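Putative acetyltransferase (Clostridium difficile, PDB 3DSB) probably transfers acyl groups, as a GNAT-family acetyltransferase would from acetyl-coenzyme A to an acceptor. Local coordinates at residues A[124-127]-A[128-132]; A[99-102]-A[103-107]; A[34-38]-A[39-43]; A[107-110]-A[111-114]. All blocks are in the same frame, centred on the assembly; numbering follows the deposited sequence.

Contact 1. Residues A[124-127]-A[128-132]. With BET (trimethyl glycine), chain F.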
loop_
_atom_site.group_PDB
_atom_site.type_symbol
_atom_site.label_atom_id
_atom_site.label_comp_id
_atom_site.label_asym_id
_atom_site.label_seq_id
_atom_site.Cartn_x
_atom_site.Cartn_y
_atom_site.Cartn_z
ATOM N N LEU A 124 7.276 2.349 4.959
ATOM C CA LEU A 124 6.944 1.077 5.584
ATOM C C LEU A 124 6.058 1.371 6.777
ATOM O O LEU A 124 6.026 2.520 7.286
ATOM C CB LEU A 124 8.187 0.248 5.968
ATOM C CG LEU A 124 9.171 0.849 6.977
ATOM C CD1 LEU A 124 8.675 0.758 8.427
ATOM C CD2 LEU A 124 10.551 0.168 6.857
ATOM N N TYR A 125 5.350 0.352 7.261
ATOM C CA TYR A 125 4.652 0.481 8.582
ATOM C C TYR A 125 5.185 -0.605 9.508
ATOM O O TYR A 125 5.542 -1.707 9.055
ATOM C CB TYR A 125 3.089 0.485 8.464
ATOM C CG TYR A 125 2.504 -0.774 7.811
ATOM C CD1 TYR A 125 2.207 -1.906 8.594
ATOM C CD2 TYR A 125 2.316 -0.862 6.422
ATOM C CE1 TYR A 125 1.728 -3.101 8.019
ATOM C CE2 TYR A 125 1.780 -2.032 5.845
ATOM C CZ TYR A 125 1.526 -3.157 6.647
ATOM O OH TYR A 125 1.060 -4.374 6.123
ATOM N N VAL A 126 5.231 -0.289 10.801
ATOM C CA VAL A 126 5.752 -1.206 11.804
ATOM C C VAL A 126 4.971 -1.097 13.104
ATOM O O VAL A 126 4.468 -0.023 13.444
ATOM C CB VAL A 126 7.271 -0.930 12.026
ATOM C CG1 VAL A 126 7.543 0.499 12.560
ATOM C CG2 VAL A 126 7.920 -2.000 12.920
ATOM N N GLU A 127 4.852 -2.203 13.822
ATOM C CA GLU A 127 4.166 -2.164 15.113
ATOM C C GLU A 127 4.764 -1.114 16.025
ATOM O O GLU A 127 5.996 -0.985 16.105
ATOM C CB GLU A 127 4.293 -3.520 15.830
ATOM C CG GLU A 127 3.540 -4.632 15.238
ATOM C CD GLU A 127 3.779 -5.974 15.974
ATOM O OE1 GLU A 127 4.560 -6.005 16.943
ATOM O OE2 GLU A 127 3.197 -6.985 15.543
ATOM N N LYS A 128 3.909 -0.422 16.780
ATOM C CA LYS A 128 4.399 0.605 17.721
ATOM C C LYS A 128 5.259 -0.024 18.832
ATOM O O LYS A 128 6.107 0.648 19.407
ATOM C CB LYS A 128 3.241 1.386 18.371
ATOM C CG LYS A 128 2.466 2.227 17.381
ATOM C CD LYS A 128 1.367 3.020 18.069
ATOM C CE LYS A 128 0.629 3.896 17.047
ATOM N NZ LYS A 128 -0.620 4.488 17.618
ATOM N N GLU A 129 5.010 -1.301 19.103
ATOM C CA GLU A 129 5.731 -2.020 20.167
ATOM C C GLU A 129 7.153 -2.396 19.832
ATOM O O GLU A 129 7.910 -2.838 20.710
ATOM C CB GLU A 129 4.973 -3.286 20.584
ATOM C CG GLU A 129 3.684 -2.994 21.278
ATOM C CD GLU A 129 2.532 -2.782 20.322
ATOM O OE1 GLU A 129 2.738 -2.909 19.079
ATOM O OE2 GLU A 129 1.419 -2.481 20.828
ATOM N N ASN A 130 7.531 -2.269 18.570
ATOM C CA ASN A 130 8.856 -2.659 18.179
ATOM C C ASN A 130 9.803 -1.587 18.648
ATOM O O ASN A 130 9.922 -0.548 18.013
ATOM C CB ASN A 130 8.908 -2.844 16.669
ATOM C CG ASN A 130 10.230 -3.391 16.200
ATOM O OD1 ASN A 130 11.302 -3.003 16.693
ATOM N ND2 ASN A 130 10.166 -4.271 15.209
ATOM N N ILE A 131 10.485 -1.876 19.761
ATOM C CA ILE A 131 11.346 -0.916 20.469
ATOM C C ILE A 131 12.610 -0.522 19.696
ATOM O O ILE A 131 13.194 0.532 19.973
ATOM C CB ILE A 131 11.727 -1.412 21.919
ATOM C CG1 ILE A 131 12.631 -2.669 21.885
ATOM C CG2 ILE A 131 10.461 -1.623 22.757
ATOM C CD1 ILE A 131 13.150 -3.135 23.265
ATOM N N ASN A 132 13.000 -1.338 18.715
ATOM C CA ASN A 132 14.263 -1.157 18.013
ATOM C C ASN A 132 14.140 -0.570 16.608
ATOM O O ASN A 132 15.140 -0.181 16.005
ATOM C CB ASN A 132 15.007 -2.477 17.953
ATOM C CG ASN A 132 15.305 -3.034 19.330
ATOM O OD1 ASN A 132 14.874 -4.132 19.664
ATOM N ND2 ASN A 132 16.007 -2.263 20.145
HETATM N N BET F . -0.355 -7.486 8.630
HETATM C CA BET F . -0.572 -8.185 7.336
HETATM C C BET F . 0.486 -9.126 6.817
HETATM O O BET F . 0.923 -9.148 5.574
HETATM O OXT BET F . 0.729 -9.972 7.687
HETATM C C1 BET F . -1.544 -7.517 9.494
HETATM C C2 BET F . 0.811 -7.973 9.384
HETATM C C3 BET F . -0.178 -6.097 8.233
HETATM O O HOH W 1 8.197 0.592 16.203
#
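With chi1 at -174°, CG of Asn-130 stands on the far side of CB from its own N and next to its carbonyl carbon; CG2 of Val-126 occupies the equivalent place on its residue. The two side chains cross at about a right angle, Val-126 CG2 lying 3.9 Å from Asn-130 ND2. Asn-130 ends a type I beta turn that begins at Glu-127, and Val-126 is the strand residue just before it; here the GNAT-fold strand 119-127 leaves the sheet toward helix 133-138. Asn-130 N closes the turn, donating to Glu-127 O at 3.2 Å from well above the carbonyl plane. Water 1 donates to that same oxygen and to Asn-130 O, each at 2.7 Å, so two donors grip the Glu-127 carbonyl. Beyond the turn, Asn-130 OD1 accepts from Asn-132 N at 3.1 Å in an Asx turn, and more weakly from Ala-133 N.

Glu-129 bends at chi2 (86°) and turns its carboxylate back over Glu-127, whose CB is 3.7 Å from Glu-129 OE1. The carboxylates stand nearly perpendicular with their OE1 atoms 4.2 Å apart; with Asp-146 of the second subunit close to Glu-129 OE2, this acidic cluster may raise the proton affinity of a member. Residues 124-127 pair antiparallel with a strand of the second subunit, carrying the sheet across the interface. There Tyr-125 OH is hydrogen-bonded to Glu-75 OE2 of the second subunit, and trimethyl glycine meets the ring edge, its methyl C3 3.0 Å from Tyr-125 OH.

Contact 2. Residues A[99-102]-A[103-107]. With SO4 (sulfate ion), chain C.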
loop_
_atom_site.group_PDB
_atom_site.type_symbol
_atom_site.label_atom_id
_atom_site.label_comp_id
_atom_site.label_asym_id
_atom_site.label_seq_id
_atom_site.Cartn_x
_atom_site.Cartn_y
_atom_site.Cartn_z
ATOM N N LYS A 99 26.896 -9.360 9.300
ATOM C CA LYS A 99 27.778 -9.187 8.159
ATOM C C LYS A 99 27.318 -8.062 7.226
ATOM O O LYS A 99 27.848 -7.897 6.129
ATOM C CB LYS A 99 27.902 -10.501 7.371
ATOM C CG LYS A 99 28.538 -11.673 8.154
ATOM C CD LYS A 99 30.047 -11.478 8.382
ATOM C CE LYS A 99 30.606 -12.758 9.004
ATOM N NZ LYS A 99 32.052 -12.616 9.266
ATOM N N GLY A 100 26.321 -7.292 7.673
ATOM C CA GLY A 100 25.843 -6.113 6.931
ATOM C C GLY A 100 24.773 -6.386 5.877
ATOM O O GLY A 100 24.427 -5.497 5.100
ATOM N N ILE A 101 24.271 -7.621 5.832
ATOM C CA ILE A 101 23.305 -7.994 4.785
ATOM C C ILE A 101 22.001 -7.209 4.884
ATOM O O ILE A 101 21.477 -6.809 3.841
ATOM C CB ILE A 101 23.066 -9.504 4.725
ATOM C CG1 ILE A 101 24.398 -10.221 4.343
ATOM C CG2 ILE A 101 21.935 -9.839 3.729
ATOM C CD1 ILE A 101 24.265 -11.733 4.391
ATOM N N PHE A 102 21.489 -6.992 6.102
ATOM C CA PHE A 102 20.238 -6.241 6.236
ATOM C C PHE A 102 20.415 -4.877 5.531
ATOM O O PHE A 102 19.581 -4.484 4.686
ATOM C CB PHE A 102 19.883 -6.080 7.720
ATOM C CG PHE A 102 18.594 -5.354 7.962
ATOM C CD1 PHE A 102 17.469 -6.045 8.340
ATOM C CD2 PHE A 102 18.529 -3.984 7.818
ATOM C CE1 PHE A 102 16.253 -5.351 8.570
ATOM C CE2 PHE A 102 17.324 -3.299 8.022
ATOM C CZ PHE A 102 16.204 -3.974 8.415
ATOM N N ASN A 103 21.510 -4.183 5.840
ATOM C CA ASN A 103 21.726 -2.891 5.221
ATOM C C ASN A 103 22.047 -2.967 3.716
ATOM O O ASN A 103 21.645 -2.047 2.979
ATOM C CB ASN A 103 22.811 -2.085 5.944
ATOM C CG ASN A 103 22.382 -1.606 7.281
ATOM O OD1 ASN A 103 21.200 -1.666 7.635
ATOM N ND2 ASN A 103 23.325 -1.058 8.034
ATOM N N TYR A 104 22.760 -4.008 3.245
ATOM C CA TYR A 104 22.969 -4.160 1.798
ATOM C C TYR A 104 21.613 -4.223 1.085
ATOM O O TYR A 104 21.420 -3.605 0.011
ATOM C CB TYR A 104 23.765 -5.423 1.445
ATOM C CG TYR A 104 25.250 -5.375 1.694
ATOM C CD1 TYR A 104 26.025 -4.345 1.182
ATOM C CD2 TYR A 104 25.857 -6.374 2.446
ATOM C CE1 TYR A 104 27.413 -4.314 1.431
ATOM C CE2 TYR A 104 27.233 -6.364 2.699
ATOM C CZ TYR A 104 27.990 -5.325 2.199
ATOM O OH TYR A 104 29.359 -5.317 2.469
ATOM N N LEU A 105 20.686 -4.997 1.646
ATOM C CA LEU A 105 19.355 -5.124 1.015
ATOM C C LEU A 105 18.601 -3.817 1.078
ATOM O O LEU A 105 18.026 -3.371 0.095
ATOM C CB LEU A 105 18.547 -6.237 1.698
ATOM C CG LEU A 105 19.044 -7.652 1.394
ATOM C CD1 LEU A 105 18.283 -8.619 2.253
ATOM C CD2 LEU A 105 18.878 -7.955 -0.091
ATOM N N PHE A 106 18.594 -3.193 2.250
ATOM C CA PHE A 106 17.824 -1.960 2.405
ATOM C C PHE A 106 18.367 -0.862 1.482
ATOM O O PHE A 106 17.609 -0.115 0.841
ATOM C CB PHE A 106 17.901 -1.547 3.869
ATOM C CG PHE A 106 16.608 -1.125 4.417
ATOM C CD1 PHE A 106 15.762 -2.032 5.060
ATOM C CD2 PHE A 106 16.224 0.195 4.297
ATOM C CE1 PHE A 106 14.485 -1.616 5.560
ATOM C CE2 PHE A 106 15.003 0.624 4.789
ATOM C CZ PHE A 106 14.131 -0.285 5.420
ATOM N N ASN A 107 19.694 -0.758 1.417
ATOM C CA ASN A 107 20.312 0.249 0.559
ATOM C C ASN A 107 20.133 -0.061 -0.919
ATOM O O ASN A 107 20.050 0.855 -1.756
ATOM C CB ASN A 107 21.772 0.463 0.967
ATOM C CG ASN A 107 21.888 1.295 2.230
ATOM O OD1 ASN A 107 21.109 2.220 2.427
ATOM N ND2 ASN A 107 22.829 0.945 3.107
HETATM S S SO4 C . 22.071 -8.126 9.912
HETATM O O1 SO4 C . 22.290 -8.445 8.510
HETATM O O2 SO4 C . 20.595 -8.122 10.123
HETATM O O3 SO4 C . 22.640 -9.087 10.845
HETATM O O4 SO4 C . 22.497 -6.753 10.165
HETATM O O HOH W 2 29.884 -6.631 4.944
#
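The rings of Phe-102 and Phe-106, one helical turn apart, are nearly parallel (12° between planes) but offset, with little ring-on-ring overlap and centroids 5.5 Å apart. The side chains run side by side, and the touching atoms are Phe-102 CE2 and Phe-106 CD1, 3.6 Å apart. At the edge of the Phe-102 ring, near its plane, sits Asn-103 OD1, 3.5 Å from Phe-102 CD2, its amide turned steeply to the ring. The Tyr-104 ring folds back over the start of the helix, where its CD2 is 3.1 Å from Gly-100 O. Water 2 bridges Tyr-104 OH and Lys-99 O, linking the ring's outer end to the residue before the N-cap.

These groups line the first turns of helix 101-115, which follows strand 82-92 in the beta-alpha-beta unit of the GNAT fold. Gly-100 is the N-cap; its phi of 87° lies in the left-handed region, readily taken by a residue without CB. Its carbonyl accepts from Tyr-104 N in the carbonyl plane, the first of a run of i to i+4 main-chain bonds. Ile-101 and Leu-105 lie side by side and pack on strand 65-77, with Ile-101 CG2 4.1 Å from Leu-105 CD1, while Phe-102 and Phe-106 pack on strand 82-92.

A sulfate ion, probably from the crystallisation liquor, sits at the helix start: Phe-102 N donates to its O1 at 2.9 Å, and Arg-98 N binds it as well. Main-chain N-H groups here, together with the helix dipole, would favour an anion, consistent with the place where GNAT enzymes hold the pyrophosphate of acetyl-coenzyme A.

Contact 3. Residues A[34-38]-A[39-43]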
loop_
_atom_site.group_PDB
_atom_site.type_symbol
_atom_site.label_atom_id
_atom_site.label_comp_id
_atom_site.label_asym_id
_atom_site.label_seq_id
_atom_site.Cartn_x
_atom_site.Cartn_y
_atom_site.Cartn_z
ATOM N N LYS A 34 4.404 -14.265 15.766
ATOM C CA LYS A 34 3.372 -15.046 15.000
ATOM C C LYS A 34 3.798 -16.455 14.529
ATOM O O LYS A 34 4.973 -16.705 14.191
ATOM C CB LYS A 34 2.965 -14.283 13.735
ATOM C CG LYS A 34 1.775 -13.404 13.841
ATOM C CD LYS A 34 1.677 -12.492 12.620
ATOM C CE LYS A 34 0.759 -11.318 12.899
ATOM N NZ LYS A 34 0.832 -10.310 11.802
ATOM N N GLU A 35 2.844 -17.366 14.418
ATOM C CA GLU A 35 3.124 -18.671 13.834
ATOM C C GLU A 35 2.290 -18.844 12.562
ATOM O O GLU A 35 1.133 -19.289 12.609
ATOM C CB GLU A 35 2.796 -19.758 14.832
ATOM C CG GLU A 35 3.466 -21.087 14.545
ATOM C CD GLU A 35 3.804 -21.833 15.836
ATOM O OE1 GLU A 35 3.672 -23.082 15.864
ATOM O OE2 GLU A 35 4.178 -21.168 16.835
ATOM N N LEU A 36 2.860 -18.478 11.420
ATOM C CA LEU A 36 2.052 -18.401 10.232
ATOM C C LEU A 36 1.583 -19.771 9.769
ATOM O O LEU A 36 2.309 -20.758 9.836
ATOM C CB LEU A 36 2.816 -17.726 9.096
ATOM C CG LEU A 36 3.179 -16.244 9.319
ATOM C CD1 LEU A 36 4.125 -15.741 8.238
ATOM C CD2 LEU A 36 1.903 -15.403 9.397
ATOM N N ASP A 37 0.380 -19.784 9.202
ATOM C CA ASP A 37 -0.154 -20.964 8.502
ATOM C C ASP A 37 0.633 -21.187 7.209
ATOM O O ASP A 37 0.616 -20.330 6.317
ATOM C CB ASP A 37 -1.631 -20.661 8.230
ATOM C CG ASP A 37 -2.347 -21.759 7.479
ATOM O OD1 ASP A 37 -1.804 -22.337 6.504
ATOM O OD2 ASP A 37 -3.554 -21.924 7.777
HETATM N N MSE A 38 1.358 -22.308 7.112
HETATM C CA MSE A 38 2.232 -22.527 5.971
HETATM C C MSE A 38 1.502 -22.765 4.680
HETATM O O MSE A 38 2.040 -22.463 3.624
HETATM C CB MSE A 38 3.210 -23.687 6.214
HETATM C CG MSE A 38 4.311 -23.398 7.231
HETATM SE SE MSE A 38 5.621 -22.134 6.508
HETATM C CE MSE A 38 6.255 -23.145 4.967
ATOM N N ASP A 39 0.284 -23.306 4.746
ATOM C CA ASP A 39 -0.484 -23.478 3.514
ATOM C C ASP A 39 -0.775 -22.089 2.926
ATOM O O ASP A 39 -0.560 -21.842 1.738
ATOM C CB ASP A 39 -1.799 -24.236 3.793
ATOM C CG ASP A 39 -2.563 -24.527 2.535
ATOM O OD1 ASP A 39 -2.007 -25.187 1.659
ATOM O OD2 ASP A 39 -3.703 -24.021 2.401
ATOM N N VAL A 40 -1.267 -21.195 3.779
ATOM C CA VAL A 40 -1.623 -19.852 3.332
ATOM C C VAL A 40 -0.400 -19.060 2.870
ATOM O O VAL A 40 -0.418 -18.429 1.796
ATOM C CB VAL A 40 -2.350 -19.089 4.467
ATOM C CG1 VAL A 40 -2.600 -17.650 4.095
ATOM C CG2 VAL A 40 -3.652 -19.813 4.841
ATOM N N LEU A 41 0.670 -19.121 3.663
ATOM C CA LEU A 41 1.886 -18.380 3.343
ATOM C C LEU A 41 2.482 -18.875 2.019
ATOM O O LEU A 41 2.916 -18.080 1.185
ATOM C CB LEU A 41 2.898 -18.535 4.482
ATOM C CG LEU A 41 4.312 -18.020 4.206
ATOM C CD1 LEU A 41 4.283 -16.487 3.969
ATOM C CD2 LEU A 41 5.216 -18.363 5.399
ATOM N N THR A 42 2.532 -20.200 1.838
ATOM C CA THR A 42 3.102 -20.742 0.591
ATOM C C THR A 42 2.343 -20.214 -0.619
ATOM O O THR A 42 2.939 -19.788 -1.603
ATOM C CB THR A 42 3.154 -22.270 0.657
ATOM O OG1 THR A 42 4.055 -22.632 1.728
ATOM C CG2 THR A 42 3.663 -22.817 -0.709
ATOM N N LYS A 43 1.009 -20.220 -0.515
ATOM C CA LYS A 43 0.177 -19.698 -1.600
ATOM C C LYS A 43 0.439 -18.197 -1.824
ATOM O O LYS A 43 0.491 -17.737 -2.975
ATOM C CB LYS A 43 -1.316 -19.880 -1.294
ATOM C CG LYS A 43 -1.790 -21.330 -1.414
ATOM C CD LYS A 43 -3.215 -21.524 -0.949
ATOM C CE LYS A 43 -3.570 -23.009 -0.978
ATOM N NZ LYS A 43 -4.859 -23.236 -0.307
#
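Asp-39 opens the helical side of the contact by directing its N toward Asp-37 OD1 at 2.9 Å, a weak bond because it is strongly bent. Its own carboxylate turns the other way and forms a salt bridge along the helix, Asp-39 OD2 to Lys-43 NZ at 3.0 Å, with the ammonium on the syn side. Val-40 comes next and gives the straighter bond, Val-40 N to Asp-37 OD1 at 3.0 Å, meeting that oxygen from above the carboxylate plane. Asp-37 reaches both amides because its CG extends opposite its own N (chi1 179°). Val-40 CG2 also presses on the carboxylate, 3.5 Å from Asp-37 CG.

Leu-41 donates its N to Asp-37 O, and its CD2 meets two apolar neighbours: Leu-36 CD1 at 4.0 Å, and the selenium of Met-38, a selenomethionine here, at the same distance from Leu-41 CD2. Thr-42 doubles the next helical bond. Its N and OG1 both donate to Met-38 O, from opposite faces of the carbonyl plane, the hydroxyl at 2.8 Å; a chi1 of -64° brings Thr-42 OG1 back along the helix to that oxygen. Lys-43 completes the segment at the salt bridge.

Trp-79 of the second subunit packs against Leu-36, Val-40 and Leu-41, while Lys-34, which lines a trimethyl glycine pocket, bridges to Glu-32. The contact of Leu-36 with Leu-41, the residue before the cap and the fourth after it, spans the Asp-37 N-cap and is a hydrophobic staple, here starting helix 38-50 of the GNAT fold.

Contact 4. Residues A[107-110]-A[111-114]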
loop_
_atom_site.group_PDB
_atom_site.type_symbol
_atom_site.label_atom_id
_atom_site.label_comp_id
_atom_site.label_asym_id
_atom_site.label_seq_id
_atom_site.Cartn_x
_atom_site.Cartn_y
_atom_site.Cartn_z
ATOM N N ASN A 107 19.694 -0.758 1.417
ATOM C CA ASN A 107 20.312 0.249 0.559
ATOM C C ASN A 107 20.133 -0.061 -0.919
ATOM O O ASN A 107 20.050 0.855 -1.756
ATOM C CB ASN A 107 21.772 0.463 0.967
ATOM C CG ASN A 107 21.888 1.295 2.230
ATOM O OD1 ASN A 107 21.109 2.220 2.427
ATOM N ND2 ASN A 107 22.829 0.945 3.107
ATOM N N TYR A 108 20.050 -1.347 -1.260
ATOM C CA TYR A 108 19.732 -1.737 -2.628
ATOM C C TYR A 108 18.358 -1.200 -3.044
ATOM O O TYR A 108 18.202 -0.665 -4.136
ATOM C CB TYR A 108 19.749 -3.273 -2.739
ATOM C CG TYR A 108 19.709 -3.822 -4.158
ATOM C CD1 TYR A 108 20.903 -4.016 -4.851
ATOM C CD2 TYR A 108 18.507 -4.173 -4.788
ATOM C CE1 TYR A 108 20.935 -4.509 -6.122
ATOM C CE2 TYR A 108 18.538 -4.677 -6.126
ATOM C CZ TYR A 108 19.765 -4.842 -6.759
ATOM O OH TYR A 108 19.862 -5.345 -8.074
ATOM N N ILE A 109 17.373 -1.321 -2.177
ATOM C CA ILE A 109 16.036 -0.815 -2.491
ATOM C C ILE A 109 16.058 0.724 -2.508
ATOM O O ILE A 109 15.430 1.340 -3.376
ATOM C CB ILE A 109 14.986 -1.388 -1.516
ATOM C CG1 ILE A 109 15.017 -2.931 -1.535
ATOM C CG2 ILE A 109 13.608 -0.793 -1.814
ATOM C CD1 ILE A 109 14.864 -3.576 -2.878
ATOM N N LYS A 110 16.775 1.344 -1.573
ATOM C CA LYS A 110 16.889 2.833 -1.606
ATOM C C LYS A 110 17.450 3.272 -2.941
ATOM O O LYS A 110 16.976 4.276 -3.502
ATOM C CB LYS A 110 17.765 3.370 -0.468
ATOM C CG LYS A 110 17.079 3.359 0.892
ATOM C CD LYS A 110 18.021 3.533 2.073
ATOM C CE LYS A 110 18.710 4.829 2.029
ATOM N NZ LYS A 110 19.610 4.973 3.212
ATOM N N ASN A 111 18.464 2.548 -3.456
ATOM C CA ASN A 111 19.041 2.900 -4.759
ATOM C C ASN A 111 18.038 2.754 -5.897
ATOM O O ASN A 111 17.966 3.608 -6.792
ATOM C CB ASN A 111 20.305 2.056 -5.039
ATOM C CG ASN A 111 20.883 2.332 -6.427
ATOM O OD1 ASN A 111 20.797 1.493 -7.331
ATOM N ND2 ASN A 111 21.417 3.523 -6.611
ATOM N N ILE A 112 17.256 1.686 -5.872
ATOM C CA ILE A 112 16.175 1.535 -6.862
ATOM C C ILE A 112 15.264 2.771 -6.823
ATOM O O ILE A 112 14.906 3.333 -7.870
ATOM C CB ILE A 112 15.318 0.248 -6.628
ATOM C CG1 ILE A 112 16.110 -1.003 -7.067
ATOM C CG2 ILE A 112 13.938 0.329 -7.297
ATOM C CD1 ILE A 112 15.440 -2.304 -6.649
ATOM N N CYS A 113 14.926 3.225 -5.609
ATOM C CA CYS A 113 14.003 4.379 -5.486
ATOM C C CYS A 113 14.659 5.670 -6.005
ATOM O O CYS A 113 14.023 6.464 -6.718
ATOM C CB CYS A 113 13.581 4.561 -4.024
ATOM S SG CYS A 113 12.532 3.194 -3.464
ATOM N N ASP A 114 15.929 5.857 -5.703
ATOM C CA ASP A 114 16.573 7.108 -6.060
ATOM C C ASP A 114 16.830 7.165 -7.573
ATOM O O ASP A 114 16.796 8.242 -8.180
ATOM C CB ASP A 114 17.870 7.264 -5.271
ATOM C CG ASP A 114 17.616 7.686 -3.816
ATOM O OD1 ASP A 114 16.544 8.290 -3.507
ATOM O OD2 ASP A 114 18.513 7.449 -2.990
HETATM O O HOH W 3 19.851 -1.024 -6.501
#
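Ile-112 CD1 is the bump that drops into the groove between Tyr-108 and Ile-109 on the preceding turn of helix 101-115. It lies 3.9 Å from Tyr-108 CE2, the two side chains crossing at a slant, and Ile-112 CD1 is also 4.0 Å from Ile-109 CD1, with the isoleucines side by side and pointing the same way. Farther along, Cys-113 SG rests more loosely against Ile-109 CG2 at 4.4 Å. Ile-109 and Cys-113 fill the layer between helix and sheet, packing on Leu-85 and Met-122.

Water 3 lies over the centre of one face of the Tyr-108 ring, 3.4 Å above its plane, and donates both to Tyr-108 O and, at 2.8 Å from the water, to Asn-111 OD1. Regular main-chain bonds, such as Asp-114 N to Lys-110 O at 2.9 Å, hold the two turns together. A bend at chi3 (62°) turns the end of Lys-110 so that NZ bonds weakly to Asn-107 OD1. Lys-110 NZ and Asp-114 OD2 lie 6.8 Å apart and form no salt bridge; the amine is hydrogen-bonded to Leu-140 O, the carboxylate to Tyr-152 OH of the second subunit.

Overall arrangement
From the N terminus, contact 3 comes first, where the loop after helix 17-32 enters helix 38-50 beside the second subunit. Strands 56-62, 65-77 and 82-92 follow before contact 2 starts helix 101-115. Contact 4 continues that helix and shares Asn-107 with contact 2, their centres about 11 Å apart. The chain then returns along strand 119-127, completing the beta-alpha-beta unit, and contact 1 closes the turn toward helix 133-138. Each contact is local, so none nests within or crosses another. Leu-124 CD2 touches Phe-106 CZ at 3.9 Å, tying strand to helix. Contacts 2 and 3 lie on opposite sides of the chain's centre, and contacts 1, 3 and 4 touch the second subunit.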